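Local structure of 6-phosphogluconolactonase (Shewanella baltica, 3NWP) at residues 19-24 with 228-233; 71-76 with 82-87; 164-169 with 173-178. The protein probably hydrolyses 6-phosphogluconolactone to 6-phosphogluconate, the lactonase step of the oxidative pentose phosphate pathway. All blocks are in the same frame, centred on the assembly; numbering follows the deposited sequence. Where two conformers were deposited one is given.

Interaction 1. Residues 19-24 with 228-233; sequences QQLASK and DVFWSA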
loop_
_atom_site.group_PDB
_atom_site.type_symbol
_atom_site.label_atom_id
_atom_site.label_comp_id
_atom_site.label_asym_id
_atom_site.label_seq_id
_atom_site.Cartn_x
_atom_site.Cartn_y
_atom_site.Cartn_z
ATOM N N GLN A 19 12.313 -6.762 10.503
ATOM C CA GLN A 19 12.008 -7.709 11.527
ATOM C C GLN A 19 10.896 -7.139 12.375
ATOM O O GLN A 19 9.892 -7.822 12.622
ATOM C CB GLN A 19 13.227 -8.068 12.357
ATOM C CG GLN A 19 14.184 -8.953 11.569
ATOM C CD GLN A 19 15.479 -9.219 12.306
ATOM O OE1 GLN A 19 15.469 -9.642 13.455
ATOM N NE2 GLN A 19 16.599 -8.977 11.639
ATOM N N GLN A 20 11.037 -5.878 12.793
ATOM C CA GLN A 20 10.041 -5.288 13.687
ATOM C C GLN A 20 8.707 -5.103 12.955
ATOM O O GLN A 20 7.653 -5.420 13.510
ATOM C CB GLN A 20 10.510 -3.919 14.213
ATOM C CG GLN A 20 9.541 -3.228 15.215
ATOM C CD GLN A 20 9.444 -3.890 16.614
ATOM O OE1 GLN A 20 10.115 -4.875 16.903
ATOM N NE2 GLN A 20 8.600 -3.340 17.455
ATOM N N LEU A 21 8.754 -4.540 11.767
ATOM C CA LEU A 21 7.551 -4.256 10.957
ATOM C C LEU A 21 6.784 -5.546 10.664
ATOM O O LEU A 21 5.533 -5.597 10.809
ATOM C CB LEU A 21 7.921 -3.531 9.678
ATOM C CG LEU A 21 6.797 -3.098 8.742
ATOM C CD1 LEU A 21 5.692 -2.286 9.508
ATOM C CD2 LEU A 21 7.351 -2.273 7.551
ATOM N N ALA A 22 7.498 -6.611 10.326
ATOM C CA ALA A 22 6.820 -7.899 10.106
ATOM C C ALA A 22 6.104 -8.360 11.357
ATOM O O ALA A 22 4.961 -8.876 11.291
ATOM C CB ALA A 22 7.843 -8.967 9.599
ATOM N N SER A 23 6.760 -8.262 12.512
ATOM C CA SER A 23 6.105 -8.647 13.763
ATOM C C SER A 23 4.872 -7.806 14.074
ATOM O O SER A 23 3.850 -8.349 14.495
ATOM C CB SER A 23 7.101 -8.575 14.933
ATOM O OG SER A 23 8.138 -9.492 14.728
ATOM N N LYS A 24 4.945 -6.478 13.906
ATOM C CA LYS A 24 3.802 -5.604 14.155
ATOM C C LYS A 24 2.637 -5.945 13.218
ATOM O O LYS A 24 1.492 -6.024 13.658
ATOM C CB LYS A 24 4.167 -4.132 14.038
ATOM C CG LYS A 24 5.130 -3.612 15.075
ATOM C CD LYS A 24 4.554 -3.718 16.456
ATOM C CE LYS A 24 5.497 -3.014 17.484
ATOM N NZ LYS A 24 4.761 -2.872 18.772
ATOM N N ASP A 228 2.163 4.966 11.007
ATOM C CA ASP A 228 3.469 4.812 11.623
ATOM C C ASP A 228 4.511 4.766 10.470
ATOM O O ASP A 228 4.416 3.907 9.550
ATOM C CB ASP A 228 3.605 3.531 12.413
ATOM C CG ASP A 228 2.771 3.520 13.701
ATOM O OD1 ASP A 228 1.658 4.060 13.767
ATOM O OD2 ASP A 228 3.265 2.889 14.659
ATOM N N VAL A 229 5.491 5.657 10.492
ATOM C CA VAL A 229 6.538 5.680 9.470
ATOM C C VAL A 229 7.758 4.925 9.960
ATOM O O VAL A 229 8.255 5.150 11.077
ATOM C CB VAL A 229 6.944 7.132 9.170
ATOM C CG1 VAL A 229 8.087 7.184 8.119
ATOM C CG2 VAL A 229 5.687 7.963 8.743
ATOM N N PHE A 230 8.153 3.900 9.215
ATOM C CA PHE A 230 9.320 3.054 9.516
ATOM C C PHE A 230 10.447 3.388 8.558
ATOM O O PHE A 230 10.234 3.351 7.306
ATOM C CB PHE A 230 8.967 1.582 9.345
ATOM C CG PHE A 230 8.280 0.953 10.523
ATOM C CD1 PHE A 230 7.052 1.430 11.032
ATOM C CD2 PHE A 230 8.832 -0.144 11.145
ATOM C CE1 PHE A 230 6.481 0.843 12.124
ATOM C CE2 PHE A 230 8.249 -0.732 12.250
ATOM C CZ PHE A 230 7.081 -0.275 12.744
ATOM N N TRP A 231 11.624 3.712 9.076
ATOM C CA TRP A 231 12.720 4.137 8.222
ATOM C C TRP A 231 14.051 3.591 8.691
ATOM O O TRP A 231 14.287 3.456 9.883
ATOM C CB TRP A 231 12.799 5.686 8.146
ATOM C CG TRP A 231 13.976 6.215 7.327
ATOM C CD1 TRP A 231 14.027 6.420 5.982
ATOM C CD2 TRP A 231 15.251 6.598 7.839
ATOM N NE1 TRP A 231 15.260 6.856 5.611
ATOM C CE2 TRP A 231 16.040 6.983 6.732
ATOM C CE3 TRP A 231 15.817 6.611 9.120
ATOM C CZ2 TRP A 231 17.357 7.429 6.865
ATOM C CZ3 TRP A 231 17.121 7.033 9.255
ATOM C CH2 TRP A 231 17.874 7.457 8.120
ATOM N N SER A 232 14.944 3.301 7.737
ATOM C CA SER A 232 16.388 3.065 7.974
ATOM C C SER A 232 17.167 3.670 6.852
ATOM O O SER A 232 16.659 3.745 5.717
ATOM C CB SER A 232 16.670 1.563 8.025
ATOM O OG SER A 232 18.036 1.358 8.380
ATOM N N ALA A 233 18.406 4.099 7.119
ATOM C CA ALA A 233 19.300 4.550 6.055
ATOM C C ALA A 233 19.654 3.384 5.143
ATOM O O ALA A 233 19.612 2.212 5.568
ATOM C CB ALA A 233 20.575 5.154 6.650
ATOM O OXT ALA A 233 19.995 3.643 3.979
#

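Interaction 2. Residues 71-76 with 82-87; sequences ADERWV and ASNERL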
loop_
_atom_site.group_PDB
_atom_site.type_symbol
_atom_site.label_atom_id
_atom_site.label_comp_id
_atom_site.label_asym_id
_atom_site.label_seq_id
_atom_site.Cartn_x
_atom_site.Cartn_y
_atom_site.Cartn_z
ATOM N N ALA A 71 -2.154 -2.053 -3.100
ATOM C CA ALA A 71 -2.455 -0.629 -3.082
ATOM C C ALA A 71 -2.685 -0.071 -4.483
ATOM O O ALA A 71 -3.431 0.898 -4.647
ATOM C CB ALA A 71 -1.345 0.177 -2.333
ATOM N N ASP A 72 -1.982 -0.666 -5.435
ATOM C CA ASP A 72 -1.993 -0.235 -6.847
ATOM C C ASP A 72 -1.368 -1.292 -7.707
ATOM O O ASP A 72 -0.735 -2.245 -7.230
ATOM C CB ASP A 72 -1.296 1.126 -7.033
ATOM C CG ASP A 72 0.213 1.074 -6.880
ATOM O OD1 ASP A 72 0.684 0.355 -6.000
ATOM O OD2 ASP A 72 0.929 1.779 -7.582
ATOM N N GLU A 73 -1.550 -1.125 -9.004
ATOM C CA GLU A 73 -1.031 -2.097 -9.947
ATOM C C GLU A 73 -0.752 -1.403 -11.259
ATOM O O GLU A 73 -1.402 -0.457 -11.629
ATOM C CB GLU A 73 -1.999 -3.279 -10.115
ATOM C CG GLU A 73 -1.578 -4.345 -11.108
ATOM C CD GLU A 73 -0.244 -5.010 -10.736
ATOM O OE1 GLU A 73 0.815 -4.383 -10.915
ATOM O OE2 GLU A 73 -0.317 -6.172 -10.221
ATOM N N ARG A 74 0.283 -1.873 -11.947
ATOM C CA ARG A 74 0.577 -1.444 -13.320
ATOM C C ARG A 74 -0.252 -2.291 -14.261
ATOM O O ARG A 74 -0.405 -3.525 -14.066
ATOM C CB ARG A 74 2.058 -1.628 -13.619
ATOM C CG ARG A 74 3.020 -0.685 -12.879
ATOM C CD ARG A 74 3.210 -1.070 -11.406
ATOM N NE ARG A 74 4.218 -0.234 -10.778
ATOM C CZ ARG A 74 5.531 -0.363 -10.962
ATOM N NH1 ARG A 74 6.045 -1.346 -11.720
ATOM N NH2 ARG A 74 6.356 0.495 -10.363
ATOM N N TRP A 75 -0.828 -1.658 -15.291
ATOM C CA TRP A 75 -1.717 -2.401 -16.210
ATOM C C TRP A 75 -0.865 -3.157 -17.262
ATOM O O TRP A 75 -0.715 -2.721 -18.458
ATOM C CB TRP A 75 -2.783 -1.477 -16.832
ATOM C CG TRP A 75 -3.973 -2.230 -17.201
ATOM C CD1 TRP A 75 -4.337 -2.701 -18.464
ATOM C CD2 TRP A 75 -4.976 -2.688 -16.312
ATOM N NE1 TRP A 75 -5.507 -3.409 -18.375
ATOM C CE2 TRP A 75 -5.927 -3.423 -17.070
ATOM C CE3 TRP A 75 -5.159 -2.576 -14.931
ATOM C CZ2 TRP A 75 -7.021 -4.024 -16.498
ATOM C CZ3 TRP A 75 -6.244 -3.169 -14.351
ATOM C CH2 TRP A 75 -7.183 -3.898 -15.134
ATOM N N VAL A 76 -0.285 -4.266 -16.796
ATOM C CA VAL A 76 0.602 -5.121 -17.540
ATOM C C VAL A 76 0.227 -6.536 -17.096
ATOM O O VAL A 76 -0.469 -6.712 -16.078
ATOM C CB VAL A 76 2.083 -4.849 -17.242
ATOM C CG1 VAL A 76 2.543 -3.393 -17.651
ATOM C CG2 VAL A 76 2.403 -5.144 -15.752
ATOM N N ALA A 82 7.066 -5.610 -14.644
ATOM C CA ALA A 82 6.479 -4.449 -13.966
ATOM C C ALA A 82 5.247 -4.743 -13.097
ATOM O O ALA A 82 4.672 -3.796 -12.537
ATOM C CB ALA A 82 6.161 -3.344 -15.017
ATOM N N SER A 83 4.828 -6.006 -12.960
ATOM C CA SER A 83 3.626 -6.332 -12.212
ATOM C C SER A 83 3.887 -6.349 -10.703
ATOM O O SER A 83 4.794 -7.050 -10.236
ATOM C CB SER A 83 3.087 -7.685 -12.618
ATOM O OG SER A 83 1.950 -8.021 -11.841
ATOM N N ASN A 84 3.068 -5.643 -9.935
ATOM C CA ASN A 84 3.142 -5.748 -8.457
ATOM C C ASN A 84 2.620 -7.107 -7.991
ATOM O O ASN A 84 3.181 -7.702 -7.047
ATOM C CB ASN A 84 2.327 -4.634 -7.804
ATOM C CG ASN A 84 2.959 -3.258 -7.948
ATOM O OD1 ASN A 84 4.177 -3.121 -8.169
ATOM N ND2 ASN A 84 2.124 -2.206 -7.845
ATOM N N GLU A 85 1.603 -7.622 -8.650
ATOM C CA GLU A 85 1.071 -8.949 -8.328
ATOM C C GLU A 85 2.204 -9.979 -8.454
ATOM O O GLU A 85 2.303 -10.863 -7.599
ATOM C CB GLU A 85 -0.096 -9.295 -9.231
ATOM C CG GLU A 85 -0.571 -10.734 -9.144
ATOM C CD GLU A 85 -1.885 -11.005 -9.805
ATOM O OE1 GLU A 85 -2.626 -10.066 -10.189
ATOM O OE2 GLU A 85 -2.225 -12.225 -9.903
ATOM N N ARG A 86 2.989 -9.930 -9.511
ATOM C CA ARG A 86 4.066 -10.892 -9.662
ATOM C C ARG A 86 5.019 -10.894 -8.451
ATOM O O ARG A 86 5.380 -11.967 -7.951
ATOM C CB ARG A 86 4.853 -10.587 -10.904
ATOM C CG ARG A 86 6.081 -11.507 -11.097
ATOM C CD ARG A 86 6.955 -11.123 -12.292
ATOM N NE ARG A 86 7.701 -9.854 -12.121
ATOM C CZ ARG A 86 8.843 -9.712 -11.444
ATOM N NH1 ARG A 86 9.382 -10.732 -10.787
ATOM N NH2 ARG A 86 9.439 -8.537 -11.392
ATOM N N LEU A 87 5.402 -9.698 -7.989
ATOM C CA LEU A 87 6.288 -9.590 -6.825
ATOM C C LEU A 87 5.635 -10.150 -5.554
ATOM O O LEU A 87 6.285 -10.863 -4.765
ATOM C CB LEU A 87 6.735 -8.129 -6.605
ATOM C CG LEU A 87 7.660 -7.486 -7.625
ATOM C CD1 LEU A 87 7.900 -6.030 -7.175
ATOM C CD2 LEU A 87 8.972 -8.227 -7.751
HETATM O O HOH W 1 3.270 0.816 -8.286
HETATM O O HOH W 2 -2.795 -7.344 -10.052
#

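Interaction 3. Residues 164-169 with 173-178; sequences VATNPT and HGRITL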
loop_
_atom_site.group_PDB
_atom_site.type_symbol
_atom_site.label_atom_id
_atom_site.label_comp_id
_atom_site.label_asym_id
_atom_site.label_seq_id
_atom_site.Cartn_x
_atom_site.Cartn_y
_atom_site.Cartn_z
ATOM N N VAL A 164 -9.609 3.241 -8.951
ATOM C CA VAL A 164 -9.752 4.042 -10.152
ATOM C C VAL A 164 -8.503 3.942 -10.972
ATOM O O VAL A 164 -7.437 3.570 -10.463
ATOM C CB VAL A 164 -10.053 5.495 -9.887
ATOM C CG1 VAL A 164 -11.394 5.660 -9.132
ATOM C CG2 VAL A 164 -8.909 6.211 -9.194
ATOM N N ALA A 165 -8.622 4.289 -12.257
ATOM C CA ALA A 165 -7.456 4.321 -13.115
ATOM C C ALA A 165 -6.730 5.613 -12.973
ATOM O O ALA A 165 -7.313 6.677 -12.789
ATOM C CB ALA A 165 -7.870 4.120 -14.639
ATOM N N THR A 166 -5.412 5.570 -13.120
ATOM C CA THR A 166 -4.618 6.780 -13.227
ATOM C C THR A 166 -3.511 6.607 -14.274
ATOM O O THR A 166 -3.081 5.476 -14.559
ATOM C CB THR A 166 -3.949 7.250 -11.876
ATOM O OG1 THR A 166 -2.877 6.357 -11.553
ATOM C CG2 THR A 166 -4.992 7.318 -10.741
ATOM N N ASN A 167 -3.065 7.715 -14.846
ATOM C CA ASN A 167 -2.082 7.688 -15.944
ATOM C C ASN A 167 -0.987 8.702 -15.676
ATOM O O ASN A 167 -1.013 9.858 -16.125
ATOM C CB ASN A 167 -2.845 8.032 -17.235
ATOM C CG ASN A 167 -3.767 6.913 -17.649
ATOM O OD1 ASN A 167 -3.313 5.867 -18.097
ATOM N ND2 ASN A 167 -5.078 7.093 -17.401
ATOM N N PRO A 168 0.004 8.316 -14.875
ATOM C CA PRO A 168 1.108 9.221 -14.682
ATOM C C PRO A 168 1.804 9.592 -15.984
ATOM O O PRO A 168 1.897 8.761 -16.910
ATOM C CB PRO A 168 2.063 8.421 -13.788
ATOM C CG PRO A 168 1.676 7.023 -13.921
ATOM C CD PRO A 168 0.223 7.024 -14.232
ATOM N N THR A 169 2.232 10.836 -16.038
ATOM C CA THR A 169 3.043 11.293 -17.146
ATOM C C THR A 169 4.535 11.285 -16.904
ATOM O O THR A 169 5.307 11.514 -17.846
ATOM C CB THR A 169 2.617 12.700 -17.590
ATOM O OG1 THR A 169 2.837 13.611 -16.523
ATOM C CG2 THR A 169 1.114 12.695 -17.997
ATOM N N HIS A 173 3.480 3.131 -17.543
ATOM C CA HIS A 173 2.341 2.181 -17.455
ATOM C C HIS A 173 1.061 2.862 -16.959
ATOM O O HIS A 173 1.077 3.686 -16.021
ATOM C CB HIS A 173 2.630 0.922 -16.597
ATOM C CG HIS A 173 3.949 0.280 -16.890
ATOM N ND1 HIS A 173 4.247 -0.284 -18.112
ATOM C CD2 HIS A 173 5.063 0.156 -16.136
ATOM C CE1 HIS A 173 5.488 -0.749 -18.091
ATOM N NE2 HIS A 173 6.010 -0.486 -16.908
ATOM N N GLY A 174 -0.021 2.516 -17.603
ATOM C CA GLY A 174 -1.333 2.801 -17.030
ATOM C C GLY A 174 -1.392 2.146 -15.654
ATOM O O GLY A 174 -0.825 1.089 -15.463
ATOM N N ARG A 175 -2.188 2.726 -14.749
ATOM C CA ARG A 175 -2.273 2.252 -13.380
ATOM C C ARG A 175 -3.717 2.086 -12.951
ATOM O O ARG A 175 -4.620 2.818 -13.391
ATOM C CB ARG A 175 -1.617 3.243 -12.389
ATOM C CG ARG A 175 -0.217 3.742 -12.777
ATOM C CD ARG A 175 0.724 2.604 -12.853
ATOM N NE ARG A 175 2.099 3.010 -13.129
ATOM C CZ ARG A 175 3.044 3.199 -12.186
ATOM N NH1 ARG A 175 2.736 3.079 -10.889
ATOM N NH2 ARG A 175 4.290 3.509 -12.545
ATOM N N ILE A 176 -3.907 1.133 -12.057
ATOM C CA ILE A 176 -5.094 1.101 -11.228
ATOM C C ILE A 176 -4.591 1.392 -9.821
ATOM O O ILE A 176 -3.485 1.000 -9.443
ATOM C CB ILE A 176 -5.789 -0.244 -11.369
ATOM C CG1 ILE A 176 -7.080 -0.298 -10.597
ATOM C CG2 ILE A 176 -4.881 -1.392 -10.981
ATOM C CD1 ILE A 176 -8.086 -1.214 -11.297
ATOM N N THR A 177 -5.395 2.105 -9.071
ATOM C CA THR A 177 -5.042 2.415 -7.689
ATOM C C THR A 177 -6.241 2.272 -6.795
ATOM O O THR A 177 -7.358 2.687 -7.141
ATOM C CB THR A 177 -4.461 3.839 -7.606
ATOM O OG1 THR A 177 -3.857 4.048 -6.297
ATOM C CG2 THR A 177 -5.494 4.944 -7.839
ATOM N N LEU A 178 -6.002 1.863 -5.564
ATOM C CA LEU A 178 -7.018 2.077 -4.548
ATOM C C LEU A 178 -7.162 3.576 -4.345
ATOM O O LEU A 178 -6.233 4.344 -4.449
ATOM C CB LEU A 178 -6.685 1.338 -3.227
ATOM C CG LEU A 178 -6.576 -0.173 -3.257
ATOM C CD1 LEU A 178 -6.536 -0.772 -1.795
ATOM C CD2 LEU A 178 -7.633 -0.862 -4.103
HETATM O O HOH W 3 0.885 6.266 -17.330
#

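Interaction 1. Residues 19-24 with 228-233
The first torsions of L21 and F230 turn their side chains toward each other: the leucine puts CG anti to the backbone N (chi1 -177°), and the phenylalanine turns its ring anti to the carbonyl carbon (chi1 -83°), out from the strand and in under the leucine branch. The setting is helix-on-sheet packing in an alpha/beta fold of Rossmann type. Helix 14-36 lies against a sheet in which strand 227-232 sits between strands 8-11 and 189-194, all running parallel. The two backbones keep well apart, with the CA atoms of L21 and F230 7.7 Å from each other, and the aromatic ring fills much of that interval.

No hydrogen bond crosses here; the contact is entirely apolar and buried. L21 touches twice. Its CB comes down on the ring margin, 3.8 Å from F230 CD2 and equally close to CE2, while its CD1 methyl reaches further in over the face. At the ring edge, Q20 CG comes within 4.1 Å of F230 CE2, a contact less certain because Q20 was modelled in two conformers. Two residues earlier on the strand, the CB of D228 lies in the plane of the same ring, at its edge.

Neighbouring elements complete the packing: the F11 ring meets F230 with its plane only slightly inclined, L17 from the same helix touches F230, and L21 also rests on Y190 and L52. The central feature is a CH-pi contact, with L21 CD1 3.9 Å from the centroid of the F230 ring and only 5° off its normal.

Interaction 2. Residues 71-76 with 82-87
E73 meets the start of helix 84-91 with both oxygens of its carboxylate. Its CG is anti to the backbone N (chi1 178°) and the chain bends at chi2, which brings the acid round to the first turn. Both oxygens use syn lone pairs: OE1 takes N84 N at 2.8 Å and OE2 takes E85 N at 2.9 Å. OE1 keeps its anti lone pair for the backbone N of R74, 2.8 Å away, so OE1 accepts two N-H groups, one on each lone pair. Replacing E73 by alanine removes the carboxylate, and the N-H groups of N84, E85 and R74 would probably be left without this acceptor, weakening the hold of the strand on the helix start.

Side-chain bonds to carbonyls run both ways. N84 ND2 donates to D72 O over 2.9 Å, nearly straight at 168°, approaching from above the carbonyl plane. R74 NH1 donates to A82 O, also at 2.9 Å, while N84 OD1 stands over one face of the guanidinium.

Two waters extend the network. One takes N-H groups from R74 NE and N84 ND2 and donates to D72 OD2, which also bonds to S145. The other donates to E73 OE2 and E85 OE1, bridging carboxylates whose oxygens are 4.5 Å apart; E85 has its own salt bridge to R89.

In the apolar part, V76 CG2 packs on the backbone at A82 and S83, 3.8 Å from S83 N.

With S83 as N-cap, its OG accepting from R86 N, the arrangement is a capped helix N-terminus at the strand-to-helix turn of a beta-alpha-beta unit.

Interaction 3. Residues 164-169 with 173-178
V164 and T177, then T166 and R175, face each other as hydrogen-bonded antiparallel pairs of a beta hairpin, with A165 and I176 as the non-hydrogen-bonded pair between them. This is the tight part. V164 N donates to T177 O and T177 N to V164 O, each at 2.9 Å; T166 and R175 exchange a second such pair. Between the bonds the chains pinch in, and A165 CA comes to 3.2 Å from R175 O in a CA-H...O contact.

On the face bearing V164, T166, R175 and T177, the methyls close up. T177 CG2 lies between the two residues across, 3.9 Å from V164 CG2 and 3.8 Å from T166 CG2. T166 turns OG1 between its backbone N and carbonyl carbon (chi1 72°), beside R175 CB at 3.5 Å, and bonds from there to the carbonyl of S145.

Toward the turn the fit relaxes and the residues are partly exposed. N167 OD1 is 3.8 Å from G174 CA, while its ND2 reaches E113. P168 crosses R175 at about a right angle, CD against R175 CG at 3.6 Å and CG over one face of the guanidinium. A water near the carbonyls of P168 and H173 lies across the mouth of the turn.

R175 is buried, and each nitrogen of its guanidinium has an oxygen partner: S145 OG for NH1, P172 O for NH2 and, weakly, H173 O for NE, with D72 a long, weak ion partner. Among these partners the neutral oxygens do most of the satisfying, and their spread around the group is likely to limit its turning.

Interactions 2 and 3 are neighbours, their centres 11 Å apart: strands 66-74 and 175-178 run antiparallel side by side, W75 N lying 2.8 Å from G174 O and A71 O 2.9 Å from L178 N. Beyond the strands, A82 CB packs 3.4 Å from H173 NE2. S145 ties them further, bonding to D72 as well as to T166, R175 and T177; it closely follows the glycine-rich GxGxDGH-type motif after strand 132-135, probably part of the active site in this family. Interaction 1 belongs to the same sheet but touches neither; its centre is 23 Å from that of interaction 2 and 27 Å from that of interaction 3, across the chain's centre from the latter.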